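Local coordinates for putative pachytene checkpoint protein 2 (PDB 4XGU) that probably acts in meiotic chromosome recombination as a protein-remodelling AAA+ ATPase that binds and hydrolyses ATP, at residues A240-M246 and R290-L294; V153-R158 and L196-M200; G342-D346 and T402-C408; Y328-K332 and L372-A376; R45-I50 and K68-C74. All blocks are in the same frame, centred on the assembly; numbering follows the deposited sequence.

Contact 1. Residues A240-M246 and R290-L294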
# COMPACT_ATOMS: atom_id res chain seq x y z
N ALA B 240 30.24 9.00 -25.49
CA ALA B 240 30.17 10.42 -25.16
C ALA B 240 31.53 10.95 -24.73
O ALA B 240 31.82 12.13 -24.87
CB ALA B 240 29.14 10.67 -24.08
N GLU B 241 32.36 10.05 -24.18
CA GLU B 241 33.73 10.39 -23.81
C GLU B 241 34.52 10.80 -25.05
O GLU B 241 35.45 11.60 -24.98
CB GLU B 241 34.41 9.21 -23.11
CG GLU B 241 33.91 8.94 -21.70
CD GLU B 241 34.41 7.62 -21.13
OE1 GLU B 241 33.84 7.14 -20.14
OE2 GLU B 241 35.38 7.06 -21.69
N ASP B 242 34.13 10.23 -26.19
CA ASP B 242 34.70 10.60 -27.47
C ASP B 242 34.25 12.01 -27.84
O ASP B 242 33.05 12.27 -28.01
CB ASP B 242 34.28 9.60 -28.56
CG ASP B 242 34.93 9.88 -29.90
OD1 ASP B 242 35.85 10.71 -29.96
OD2 ASP B 242 34.51 9.25 -30.90
N GLU B 243 35.20 12.93 -27.95
CA GLU B 243 34.89 14.30 -28.35
C GLU B 243 34.89 14.40 -29.87
O GLU B 243 35.22 13.44 -30.56
CB GLU B 243 35.88 15.29 -27.73
CG GLU B 243 37.27 15.27 -28.35
CD GLU B 243 38.15 14.15 -27.81
OE1 GLU B 243 39.39 14.31 -27.86
OE2 GLU B 243 37.62 13.13 -27.34
N LYS B 244 34.51 15.57 -30.37
CA LYS B 244 34.33 15.80 -31.81
C LYS B 244 33.29 14.83 -32.38
O LYS B 244 33.22 14.63 -33.59
CB LYS B 244 35.66 15.66 -32.56
N CYS B 245 32.48 14.26 -31.50
CA CYS B 245 31.38 13.39 -31.89
C CYS B 245 30.16 13.65 -31.02
O CYS B 245 30.25 13.59 -29.79
CB CYS B 245 31.77 11.91 -31.80
SG CYS B 245 30.36 10.78 -31.95
N MET B 246 29.02 13.92 -31.64
CA MET B 246 27.80 14.16 -30.89
C MET B 246 26.93 12.92 -30.87
O MET B 246 26.80 12.23 -31.89
CB MET B 246 27.03 15.36 -31.46
CG MET B 246 26.43 15.16 -32.84
SD MET B 246 25.78 16.70 -33.53
CE MET B 246 24.82 17.33 -32.15
N ARG B 290 27.40 16.13 -20.41
CA ARG B 290 28.35 16.29 -21.51
C ARG B 290 27.87 17.35 -22.50
O ARG B 290 26.67 17.53 -22.70
CB ARG B 290 28.57 14.96 -22.22
CG ARG B 290 28.79 13.79 -21.28
CD ARG B 290 30.16 13.18 -21.49
NE ARG B 290 30.43 12.13 -20.51
CZ ARG B 290 31.62 11.56 -20.34
NH1 ARG B 290 32.65 11.95 -21.08
NH2 ARG B 290 31.78 10.62 -19.43
N ASP B 291 28.82 18.04 -23.13
CA ASP B 291 28.49 19.07 -24.10
C ASP B 291 28.08 18.48 -25.44
O ASP B 291 27.25 19.04 -26.15
CB ASP B 291 29.68 20.02 -24.29
CG ASP B 291 29.95 20.88 -23.08
OD1 ASP B 291 29.05 20.99 -22.22
OD2 ASP B 291 31.05 21.45 -22.99
N ASN B 292 28.68 17.34 -25.79
CA ASN B 292 28.45 16.73 -27.10
C ASN B 292 27.35 15.68 -27.09
O ASN B 292 27.38 14.73 -27.86
CB ASN B 292 29.75 16.11 -27.62
CG ASN B 292 30.19 14.91 -26.79
OD1 ASN B 292 29.88 14.82 -25.60
ND2 ASN B 292 30.92 14.00 -27.41
N VAL B 293 26.38 15.85 -26.20
CA VAL B 293 25.31 14.86 -26.05
C VAL B 293 23.95 15.54 -26.08
O VAL B 293 23.81 16.67 -25.64
CB VAL B 293 25.47 14.07 -24.74
CG1 VAL B 293 24.32 13.13 -24.54
CG2 VAL B 293 26.78 13.30 -24.75
N LEU B 294 22.95 14.84 -26.61
CA LEU B 294 21.59 15.36 -26.64
C LEU B 294 20.58 14.23 -26.49
O LEU B 294 20.60 13.27 -27.27
CB LEU B 294 21.35 16.13 -27.93
CG LEU B 294 20.10 17.00 -27.98
CD1 LEU B 294 20.13 17.99 -26.84
CD2 LEU B 294 20.02 17.70 -29.31

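Contact 2. Residues V153-R158 and L196-M200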
# COMPACT_ATOMS: atom_id res chain seq x y z
N VAL B 153 16.17 23.53 -30.50
CA VAL B 153 17.11 22.46 -30.19
C VAL B 153 18.48 22.76 -30.80
O VAL B 153 19.52 22.43 -30.22
CB VAL B 153 16.59 21.10 -30.70
CG1 VAL B 153 17.62 20.02 -30.48
CG2 VAL B 153 15.31 20.74 -29.98
N ALA B 154 18.47 23.43 -31.96
CA ALA B 154 19.71 23.89 -32.58
C ALA B 154 20.44 24.85 -31.65
O ALA B 154 21.67 24.84 -31.57
CB ALA B 154 19.41 24.57 -33.91
N ALA B 155 19.68 25.69 -30.96
CA ALA B 155 20.25 26.64 -30.02
C ALA B 155 20.89 25.91 -28.84
O ALA B 155 21.98 26.26 -28.40
CB ALA B 155 19.19 27.61 -29.53
N LEU B 156 20.20 24.89 -28.34
CA LEU B 156 20.73 24.06 -27.26
C LEU B 156 22.04 23.41 -27.67
O LEU B 156 22.99 23.37 -26.90
CB LEU B 156 19.72 22.99 -26.85
CG LEU B 156 18.52 23.43 -26.02
CD1 LEU B 156 17.62 22.24 -25.75
CD2 LEU B 156 18.97 24.06 -24.72
N ALA B 157 22.07 22.91 -28.90
CA ALA B 157 23.26 22.24 -29.43
C ALA B 157 24.40 23.23 -29.66
O ALA B 157 25.55 22.96 -29.32
CB ALA B 157 22.92 21.51 -30.72
N ARG B 158 24.07 24.39 -30.24
CA ARG B 158 25.06 25.42 -30.51
C ARG B 158 25.71 25.92 -29.23
O ARG B 158 26.93 26.04 -29.14
CB ARG B 158 24.43 26.60 -31.26
CG ARG B 158 24.86 26.71 -32.72
CD ARG B 158 24.17 27.87 -33.42
NE ARG B 158 22.77 27.60 -33.70
CZ ARG B 158 21.76 28.39 -33.34
NH1 ARG B 158 22.00 29.51 -32.68
NH2 ARG B 158 20.51 28.05 -33.64
N LEU B 196 20.42 18.02 -37.51
CA LEU B 196 21.43 18.55 -36.60
C LEU B 196 22.81 17.95 -36.87
O LEU B 196 23.81 18.66 -36.81
CB LEU B 196 21.03 18.30 -35.15
CG LEU B 196 19.90 19.18 -34.63
CD1 LEU B 196 19.51 18.76 -33.23
CD2 LEU B 196 20.31 20.65 -34.65
N SER B 197 22.85 16.66 -37.17
CA SER B 197 24.11 15.99 -37.48
C SER B 197 24.79 16.60 -38.71
O SER B 197 26.01 16.67 -38.78
CB SER B 197 23.88 14.50 -37.70
OG SER B 197 23.07 14.28 -38.84
N ILE B 198 23.98 17.04 -39.67
CA ILE B 198 24.50 17.70 -40.86
C ILE B 198 24.83 19.16 -40.59
O ILE B 198 25.87 19.66 -41.00
CB ILE B 198 23.50 17.60 -42.03
CG1 ILE B 198 23.27 16.14 -42.42
CG2 ILE B 198 24.00 18.39 -43.23
CD1 ILE B 198 22.13 15.94 -43.39
N ARG B 199 23.93 19.84 -39.88
CA ARG B 199 24.12 21.24 -39.50
C ARG B 199 25.42 21.45 -38.72
O ARG B 199 26.11 22.45 -38.91
CB ARG B 199 22.94 21.74 -38.67
CG ARG B 199 21.83 22.39 -39.47
CD ARG B 199 21.85 23.90 -39.28
NE ARG B 199 20.50 24.46 -39.16
CZ ARG B 199 20.11 25.26 -38.16
NH1 ARG B 199 20.97 25.59 -37.21
NH2 ARG B 199 18.87 25.72 -38.13
N MET B 200 25.73 20.51 -37.84
CA MET B 200 26.89 20.63 -36.97
C MET B 200 28.08 19.81 -37.48
O MET B 200 29.02 19.55 -36.73
CB MET B 200 26.54 20.17 -35.55
CG MET B 200 25.30 20.83 -34.95
SD MET B 200 25.60 22.50 -34.35
CE MET B 200 23.93 22.99 -33.92

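Contact 3. Residues G342-D346 and T402-C408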
# COMPACT_ATOMS: atom_id res chain seq x y z
N GLY B 342 2.43 5.53 -60.30
CA GLY B 342 1.53 5.13 -61.37
C GLY B 342 0.30 4.37 -60.90
O GLY B 342 -0.45 3.83 -61.72
N VAL B 343 0.08 4.33 -59.59
CA VAL B 343 -1.09 3.67 -59.04
C VAL B 343 -2.35 4.46 -59.38
O VAL B 343 -3.35 3.91 -59.83
CB VAL B 343 -0.98 3.48 -57.52
CG1 VAL B 343 -2.31 3.04 -56.93
CG2 VAL B 343 0.11 2.47 -57.19
N VAL B 344 -2.29 5.77 -59.15
CA VAL B 344 -3.38 6.67 -59.51
C VAL B 344 -3.05 7.44 -60.79
O VAL B 344 -2.24 8.37 -60.77
CB VAL B 344 -3.70 7.66 -58.37
CG1 VAL B 344 -4.72 8.69 -58.83
CG2 VAL B 344 -4.21 6.91 -57.15
N ILE B 345 -3.68 7.04 -61.89
CA ILE B 345 -3.48 7.72 -63.17
C ILE B 345 -4.81 8.22 -63.72
O ILE B 345 -5.81 7.49 -63.73
CB ILE B 345 -2.82 6.79 -64.22
CG1 ILE B 345 -1.42 6.37 -63.77
CG2 ILE B 345 -2.75 7.47 -65.58
CD1 ILE B 345 -0.70 5.49 -64.77
N ASP B 346 -4.82 9.47 -64.17
CA ASP B 346 -6.00 10.05 -64.79
C ASP B 346 -5.59 11.12 -65.80
O ASP B 346 -5.03 12.15 -65.43
CB ASP B 346 -6.94 10.64 -63.73
CG ASP B 346 -8.32 10.96 -64.28
OD1 ASP B 346 -8.41 11.67 -65.30
OD2 ASP B 346 -9.31 10.49 -63.69
N THR B 402 -5.45 0.38 -61.95
CA THR B 402 -5.18 1.80 -61.82
C THR B 402 -6.46 2.56 -61.48
O THR B 402 -7.51 2.32 -62.08
CB THR B 402 -4.58 2.37 -63.12
OG1 THR B 402 -3.28 1.80 -63.32
CG2 THR B 402 -4.46 3.88 -63.04
N ILE B 403 -6.37 3.47 -60.52
CA ILE B 403 -7.54 4.20 -60.06
C ILE B 403 -7.67 5.57 -60.73
O ILE B 403 -6.70 6.34 -60.79
CB ILE B 403 -7.51 4.40 -58.53
CG1 ILE B 403 -7.17 3.08 -57.84
CG2 ILE B 403 -8.84 4.93 -58.04
CD1 ILE B 403 -7.15 3.18 -56.33
N THR B 404 -8.86 5.87 -61.23
CA THR B 404 -9.15 7.20 -61.75
C THR B 404 -9.28 8.18 -60.59
O THR B 404 -9.62 7.78 -59.48
CB THR B 404 -10.44 7.22 -62.60
OG1 THR B 404 -11.59 7.24 -61.73
CG2 THR B 404 -10.51 5.99 -63.50
N LEU B 405 -9.02 9.46 -60.84
CA LEU B 405 -9.09 10.47 -59.79
C LEU B 405 -10.50 10.62 -59.19
O LEU B 405 -10.62 10.73 -57.96
CB LEU B 405 -8.59 11.82 -60.32
CG LEU B 405 -8.17 12.85 -59.28
CD1 LEU B 405 -7.07 13.73 -59.83
CD2 LEU B 405 -9.33 13.72 -58.82
N PRO B 406 -11.56 10.65 -60.02
CA PRO B 406 -12.89 10.73 -59.40
C PRO B 406 -13.22 9.53 -58.52
O PRO B 406 -13.80 9.69 -57.45
CB PRO B 406 -13.83 10.79 -60.61
CG PRO B 406 -13.01 11.36 -61.70
CD PRO B 406 -11.64 10.79 -61.49
N ASN B 407 -12.85 8.33 -58.97
CA ASN B 407 -13.07 7.13 -58.18
C ASN B 407 -12.18 7.09 -56.94
O ASN B 407 -12.59 6.60 -55.89
CB ASN B 407 -12.84 5.87 -59.02
CG ASN B 407 -14.12 5.09 -59.25
OD1 ASN B 407 -15.04 5.13 -58.43
ND2 ASN B 407 -14.18 4.36 -60.36
N CYS B 408 -10.97 7.63 -57.08
CA CYS B 408 -10.02 7.69 -55.98
C CYS B 408 -10.59 8.44 -54.78
O CYS B 408 -10.43 8.01 -53.64
CB CYS B 408 -8.72 8.35 -56.44
SG CYS B 408 -7.63 8.84 -55.09

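Contact 4. Residues Y328-K332 and L372-A376. With ADP (adenosine-5'-diphosphate), chain H.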
# COMPACT_ATOMS: atom_id res chain seq x y z
N TYR B 328 -6.00 17.09 -44.68
CA TYR B 328 -6.06 17.26 -46.13
C TYR B 328 -4.67 17.13 -46.74
O TYR B 328 -4.48 16.47 -47.75
CB TYR B 328 -6.67 18.62 -46.49
CG TYR B 328 -6.54 18.98 -47.96
CD1 TYR B 328 -5.40 19.61 -48.44
CD2 TYR B 328 -7.55 18.68 -48.86
CE1 TYR B 328 -5.27 19.93 -49.78
CE2 TYR B 328 -7.43 19.00 -50.20
CZ TYR B 328 -6.29 19.62 -50.66
OH TYR B 328 -6.16 19.94 -51.99
N SER B 329 -3.70 17.79 -46.10
CA SER B 329 -2.32 17.81 -46.59
C SER B 329 -1.75 16.40 -46.69
O SER B 329 -1.04 16.08 -47.64
CB SER B 329 -1.45 18.66 -45.66
OG SER B 329 -2.01 19.95 -45.48
N MET B 330 -2.07 15.56 -45.72
CA MET B 330 -1.62 14.17 -45.73
C MET B 330 -2.30 13.38 -46.84
O MET B 330 -1.65 12.63 -47.57
CB MET B 330 -1.89 13.51 -44.38
CG MET B 330 -1.21 14.19 -43.21
SD MET B 330 -1.63 13.39 -41.66
CE MET B 330 -0.71 14.40 -40.50
N LEU B 331 -3.61 13.56 -46.97
CA LEU B 331 -4.38 12.87 -47.99
C LEU B 331 -3.92 13.27 -49.39
O LEU B 331 -3.82 12.42 -50.27
CB LEU B 331 -5.87 13.17 -47.82
CG LEU B 331 -6.52 12.65 -46.54
CD1 LEU B 331 -8.01 12.94 -46.54
CD2 LEU B 331 -6.25 11.17 -46.37
N LYS B 332 -3.65 14.55 -49.58
CA LYS B 332 -3.17 15.05 -50.86
C LYS B 332 -1.80 14.47 -51.18
O LYS B 332 -1.53 14.08 -52.31
CB LYS B 332 -3.11 16.58 -50.86
CG LYS B 332 -2.75 17.20 -52.21
CD LYS B 332 -1.38 17.85 -52.18
CE LYS B 332 -1.01 18.43 -53.54
NZ LYS B 332 0.32 19.09 -53.52
N LEU B 372 -11.99 16.60 -51.58
CA LEU B 372 -10.96 15.98 -50.76
C LEU B 372 -10.94 16.58 -49.36
O LEU B 372 -10.73 15.87 -48.38
CB LEU B 372 -9.59 16.12 -51.42
CG LEU B 372 -8.41 15.51 -50.66
CD1 LEU B 372 -8.65 14.04 -50.38
CD2 LEU B 372 -7.12 15.70 -51.45
N PHE B 373 -11.17 17.89 -49.28
CA PHE B 373 -11.25 18.57 -47.99
C PHE B 373 -12.44 18.05 -47.19
O PHE B 373 -12.38 17.94 -45.96
CB PHE B 373 -11.36 20.08 -48.18
CG PHE B 373 -11.32 20.85 -46.89
CD1 PHE B 373 -12.48 21.16 -46.21
CD2 PHE B 373 -10.11 21.27 -46.36
CE1 PHE B 373 -12.44 21.87 -45.02
CE2 PHE B 373 -10.06 21.99 -45.18
CZ PHE B 373 -11.23 22.28 -44.51
N LYS B 374 -13.52 17.75 -47.90
CA LYS B 374 -14.73 17.22 -47.28
C LYS B 374 -14.45 15.86 -46.66
O LYS B 374 -15.00 15.51 -45.62
CB LYS B 374 -15.86 17.13 -48.31
CG LYS B 374 -17.27 17.14 -47.73
CD LYS B 374 -17.82 15.74 -47.52
CE LYS B 374 -19.28 15.78 -47.10
NZ LYS B 374 -19.45 16.48 -45.80
N ILE B 375 -13.58 15.09 -47.32
CA ILE B 375 -13.14 13.81 -46.79
C ILE B 375 -12.36 14.01 -45.50
O ILE B 375 -12.54 13.27 -44.53
CB ILE B 375 -12.27 13.04 -47.81
CG1 ILE B 375 -13.08 12.72 -49.07
CG2 ILE B 375 -11.72 11.77 -47.20
CD1 ILE B 375 -12.31 11.94 -50.10
N ALA B 376 -11.50 15.03 -45.50
CA ALA B 376 -10.73 15.38 -44.31
C ALA B 376 -11.65 15.73 -43.14
O ALA B 376 -11.31 15.49 -41.98
CB ALA B 376 -9.78 16.53 -44.62
PB ADP H . 4.63 8.28 -32.44
O1B ADP H . 3.60 9.36 -32.21
O2B ADP H . 6.04 8.72 -32.14
O3B ADP H . 4.26 6.94 -31.85
PA ADP H . 5.91 7.65 -34.88
O1A ADP H . 6.84 8.83 -34.90
O2A ADP H . 6.38 6.30 -34.37
O3A ADP H . 4.59 8.06 -34.04
O5' ADP H . 5.38 7.44 -36.38
C5' ADP H . 3.99 7.46 -36.71
C4' ADP H . 3.84 7.21 -38.20
O4' ADP H . 2.67 7.87 -38.68
C3' ADP H . 5.02 7.74 -38.99
O3' ADP H . 5.80 6.65 -39.51
C2' ADP H . 4.44 8.56 -40.11
O2' ADP H . 4.57 7.85 -41.35
C1' ADP H . 2.96 8.74 -39.78
N9 ADP H . 2.74 10.14 -39.32
C8 ADP H . 2.39 10.49 -38.07
N7 ADP H . 2.26 11.84 -37.95
C5 ADP H . 2.54 12.37 -39.15
C6 ADP H . 2.60 13.73 -39.72
N6 ADP H . 2.31 14.81 -38.95
N1 ADP H . 2.93 13.86 -41.02
C2 ADP H . 3.21 12.79 -41.79
N3 ADP H . 3.18 11.52 -41.34
C4 ADP H . 2.86 11.25 -40.05

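Contact 5. Residues R45-I50 and K68-C74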
# COMPACT_ATOMS: atom_id res chain seq x y z
N ARG B 45 11.24 25.70 -52.33
CA ARG B 45 10.34 25.82 -51.20
C ARG B 45 11.12 25.53 -49.92
O ARG B 45 12.02 24.69 -49.92
CB ARG B 45 9.14 24.88 -51.34
CG ARG B 45 8.17 25.28 -52.45
CD ARG B 45 7.13 24.21 -52.71
NE ARG B 45 6.38 23.85 -51.51
CZ ARG B 45 5.22 24.40 -51.15
NH1 ARG B 45 4.68 25.35 -51.90
NH2 ARG B 45 4.61 24.01 -50.04
N ASN B 46 10.79 26.24 -48.85
CA ASN B 46 11.47 26.09 -47.57
C ASN B 46 11.43 24.65 -47.06
O ASN B 46 10.36 24.06 -46.96
CB ASN B 46 10.85 27.03 -46.54
CG ASN B 46 11.83 27.43 -45.45
OD1 ASN B 46 13.04 27.46 -45.67
ND2 ASN B 46 11.30 27.74 -44.27
N TRP B 47 12.61 24.10 -46.77
CA TRP B 47 12.75 22.73 -46.27
C TRP B 47 12.24 21.67 -47.23
O TRP B 47 12.09 20.50 -46.86
CB TRP B 47 12.03 22.58 -44.92
CG TRP B 47 12.53 23.53 -43.89
CD1 TRP B 47 11.86 24.60 -43.37
CD2 TRP B 47 13.81 23.50 -43.27
NE1 TRP B 47 12.65 25.23 -42.45
CE2 TRP B 47 13.86 24.59 -42.37
CE3 TRP B 47 14.93 22.67 -43.38
CZ2 TRP B 47 14.98 24.86 -41.58
CZ3 TRP B 47 16.04 22.94 -42.60
CH2 TRP B 47 16.06 24.02 -41.71
N LYS B 48 11.97 22.06 -48.47
CA LYS B 48 11.54 21.11 -49.49
C LYS B 48 12.69 20.81 -50.44
O LYS B 48 13.21 21.71 -51.10
CB LYS B 48 10.33 21.64 -50.25
CG LYS B 48 9.00 21.09 -49.75
CD LYS B 48 8.88 21.16 -48.24
CE LYS B 48 7.67 20.38 -47.75
NZ LYS B 48 7.61 20.32 -46.26
N PRO B 49 13.09 19.53 -50.50
CA PRO B 49 14.30 19.10 -51.22
C PRO B 49 14.15 19.11 -52.73
O PRO B 49 13.13 18.70 -53.28
CB PRO B 49 14.50 17.67 -50.71
CG PRO B 49 13.13 17.19 -50.40
CD PRO B 49 12.39 18.40 -49.88
N ILE B 50 15.19 19.59 -53.40
CA ILE B 50 15.27 19.57 -54.85
C ILE B 50 16.27 18.50 -55.27
O ILE B 50 17.37 18.43 -54.73
CB ILE B 50 15.70 20.93 -55.41
CG1 ILE B 50 14.66 21.99 -55.06
CG2 ILE B 50 15.92 20.85 -56.91
CD1 ILE B 50 14.97 23.36 -55.61
N LYS B 68 21.04 15.31 -53.88
CA LYS B 68 19.85 15.95 -53.32
C LYS B 68 20.27 17.16 -52.49
O LYS B 68 21.26 17.10 -51.76
CB LYS B 68 19.06 14.96 -52.47
CG LYS B 68 18.05 15.58 -51.51
CD LYS B 68 17.19 14.49 -50.87
CE LYS B 68 16.57 14.96 -49.57
NZ LYS B 68 15.75 13.89 -48.92
N LEU B 69 19.54 18.25 -52.60
CA LEU B 69 19.83 19.42 -51.79
C LEU B 69 18.57 19.95 -51.11
O LEU B 69 17.47 19.81 -51.64
CB LEU B 69 20.49 20.52 -52.63
CG LEU B 69 19.62 21.41 -53.54
CD1 LEU B 69 19.16 22.67 -52.82
CD2 LEU B 69 20.38 21.76 -54.80
N VAL B 70 18.76 20.53 -49.93
CA VAL B 70 17.67 21.16 -49.19
C VAL B 70 18.08 22.57 -48.80
O VAL B 70 19.19 22.80 -48.34
CB VAL B 70 17.31 20.38 -47.92
CG1 VAL B 70 16.03 20.93 -47.31
CG2 VAL B 70 17.16 18.89 -48.22
N ILE B 71 17.17 23.53 -49.00
CA ILE B 71 17.38 24.89 -48.52
C ILE B 71 16.28 25.24 -47.53
O ILE B 71 15.10 25.23 -47.87
CB ILE B 71 17.39 25.90 -49.67
CG1 ILE B 71 18.54 25.61 -50.62
CG2 ILE B 71 17.50 27.32 -49.12
CD1 ILE B 71 18.66 26.60 -51.75
N GLY B 72 16.67 25.57 -46.30
CA GLY B 72 15.70 25.80 -45.26
C GLY B 72 16.07 26.89 -44.28
O GLY B 72 17.24 27.14 -44.01
N THR B 73 15.04 27.55 -43.74
CA THR B 73 15.23 28.54 -42.70
C THR B 73 14.07 28.47 -41.72
O THR B 73 12.99 27.97 -42.04
CB THR B 73 15.30 29.96 -43.27
OG1 THR B 73 15.46 30.89 -42.19
CG2 THR B 73 14.03 30.29 -44.02
N CYS B 74 14.30 28.98 -40.51
CA CYS B 74 13.26 28.99 -39.49
C CYS B 74 12.50 30.31 -39.51
O CYS B 74 11.50 30.47 -38.81
CB CYS B 74 13.87 28.74 -38.11
SG CYS B 74 14.70 27.13 -37.96

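Contact 1. Residues A240-M246 and R290-L294
Asn292 does most of the polar work. Its ND2 donates to Ala240 O at 3.3 Å and, more weakly, to Cys245 O at 2.5 Å, so one amide ties the end of helix 228-241 to the start of the strand that follows. This is the point where two neighbouring parallel strands, 245-251 and 293-299, enter the central sheet of the AAA+ ATPase fold. Across the strand starts, Met246 CA makes a CH...O contact with Asn292 O at 3.1 Å, and Asn292 also bonds through its backbone to Val247, one step further on. Arg290 lies along the end of the helix: its guanidinium forms a salt bridge with Asp237, while Glu241 OE1 stays 4.1 Å from Arg290 NH2, too far for a second one. NH1 of Arg290 comes to 3.3 Å from Glu241 CG, the aliphatic part of that side chain. Beneath this polar layer Ala240 points into the gap, its CB 3.7 Å from Arg290 CD and 3.6 Å from Val293 CG2.

Contact 2. Residues V153-R158 and L196-M200
Both segments are the later turns of helices, and they run in the same general sense: Ala154 CA lies 6.9 Å from Leu196 CA, and one turn on Arg158 CA is 8.2 Å from Met200 CA. Helix 145-161 continues past this point, whereas helix 185-199 ends here, Met200 being the first residue to leave helical angles (phi/psi -100/17), although its N still bonds back to Leu196 O at 2.9 Å. Small residues on the first helix let the larger side chains of the second come close. Leu196 sets CD1 3.6 Å from Val153 CG1 and CD2 3.9 Å from Ala154 CA. Met200 lays its terminal methyl against helix 145-161, with CE 3.7 Å from both Ala157 CB and Ala154 O and 4.0 Å from Arg158 CG. At the margin two like charges come close, Arg158 NH2 being 4.4 Å from Arg199 NH1; Arg199 NH1 also lies 3.8 Å from Ala154 CB. Arg158 makes a cation-pi contact with Tyr395 of a second subunit. Inward, Val153 and Leu196 both rest on Leu294 of strand 293-299. The result is the helix-on-sheet layering of a P-loop NTPase core, in which the helix that begins in the predicted ATP-binding loop 179-186 packs beside a neighbour that also faces the next protomer.

Contact 3. Residues G342-D346 and T402-C408
In the C-terminal lid of this AAA+ protein, the loop after helix 324-340 meets the N-terminus of helix 405-420, whose N-cap is Thr404. With chi1 at 78° (p), Thr404 turns OG1 back to accept from Asn407 N at 3.2 Å. Asp346, in the t rotamer, reaches the same end from across the contact: its OD2 accepts from Leu405 N at 3.0 Å, so a first-turn amide is satisfied by the other segment, while OD1 turns to Val349 N. Before the helix the backbones are joined by Ile403 N to Val343 O at 3.1 Å and a weak bond from Ile345 N to Ile403 O at 3.3 Å. Thr402, in m, lays CG2 3.5 Å from Ile345 CB and 3.4 Å from Val343 O. Val344, in t, brings CG2 within 4.4 Å of both Ile403 CB and Cys408 SG, and it also packs on Leu338 of helix 324-340. Gly342, with phi at 86°, allows the turn out of that helix. Against the cap, Pro406 CD rests 3.2 Å from Asp346 OD2.

Contact 4. Residues Y328-K332 and L372-A376
One short piece of helix serves two partners here: Met330 places CE 3.4 Å from N6 of the ADP adenine, while Leu331 next to it and Tyr328 two residues before Met330 face helix 367-378. The two helix segments approach to 9.3 Å between axes and cross at 124°, closest at Tyr328 and Ala376, whose CA atoms are 5.4 Å apart. Tyr328 contributes the largest area. Its CE2 touches Leu372 CD2 at 3.5 Å, and its ring edge meets the backbone at Phe373 N, 3.7 Å from CD2; the hydroxyl is held by Gln356 O. This is helix packing inside the lid domain of an AAA+ ATPase, with helix 405-420 closing over Leu372 and Ile375 through Met409. Leu372 sends CD1 to 3.9 Å from Leu331 CB and CD2 to 4.1 Å from Lys332 CB. The charged end of Lys332 leads away, into a salt bridge with Asp357. Leu331 CD1 completes the seam against Ile375 CG2 at 3.9 Å.

Contact 5. Residues R45-I50 and K68-C74
Strand 68-72, an outer strand of the small sheet in the Pch2 N-terminal domain, carries along its edge a loop that contains the type II turn Arg45-Lys48, with Trp47 at positive phi (62°) in its third position. The strand starts with Lys68, whose CE lies 3.6 Å from Pro49 CB. Leu69 then makes the antiparallel hydrogen-bonded pair with Ile50: Leu69 N to Ile50 O at 3.0 Å, and Ile50 N to Leu69 O at 2.9 Å. Val70 sets CG2 3.8 Å from Pro49 CB, with CG1 4.4 Å from Trp47 CE3. Ile71, which packs on helix 30-41 as Leu69 does, accepts Trp47 N on its O at 2.9 Å. Gly72 leaves room for the indole: its CA stands 3.5 Å over the centroid of the Trp47 six-membered ring, where a CB would clash. Thr73 is gripped by its backbone, N giving to Asn46 OD1 at 2.8 Å and O taking both Asn46 ND2 and Trp47 NE1, each at 2.8 Å. Cys74 and Trp47 both reach Met150 of helix 145-161, and Cys74 SG sits near the plane of the indole, 4.3 Å from Trp47 CZ2.

Contacts 1 and 2 are neighbours in the ATPase core, where Met246 SD of the first packs 4.1 Å from Met200 CB of the second. Contacts 3 and 4 lie across the chain in the lid, their centres about 16 Å apart: contact 4 pairs helices 324-340 and 367-378, and contact 3 joins the loop after the first of these to helix 405-420. Contact 4 is the buried one and purely apolar between its segments, as contact 2 nearly is; contacts 1, 2, 3 and 5 are partly buried. Contacts 1 and 3, at chain turns, rely on side-chain amide or carboxylate bonds to backbone. Contact 5 has the richest hydrogen bonding, and it touches helix 145-161, one element of contact 2.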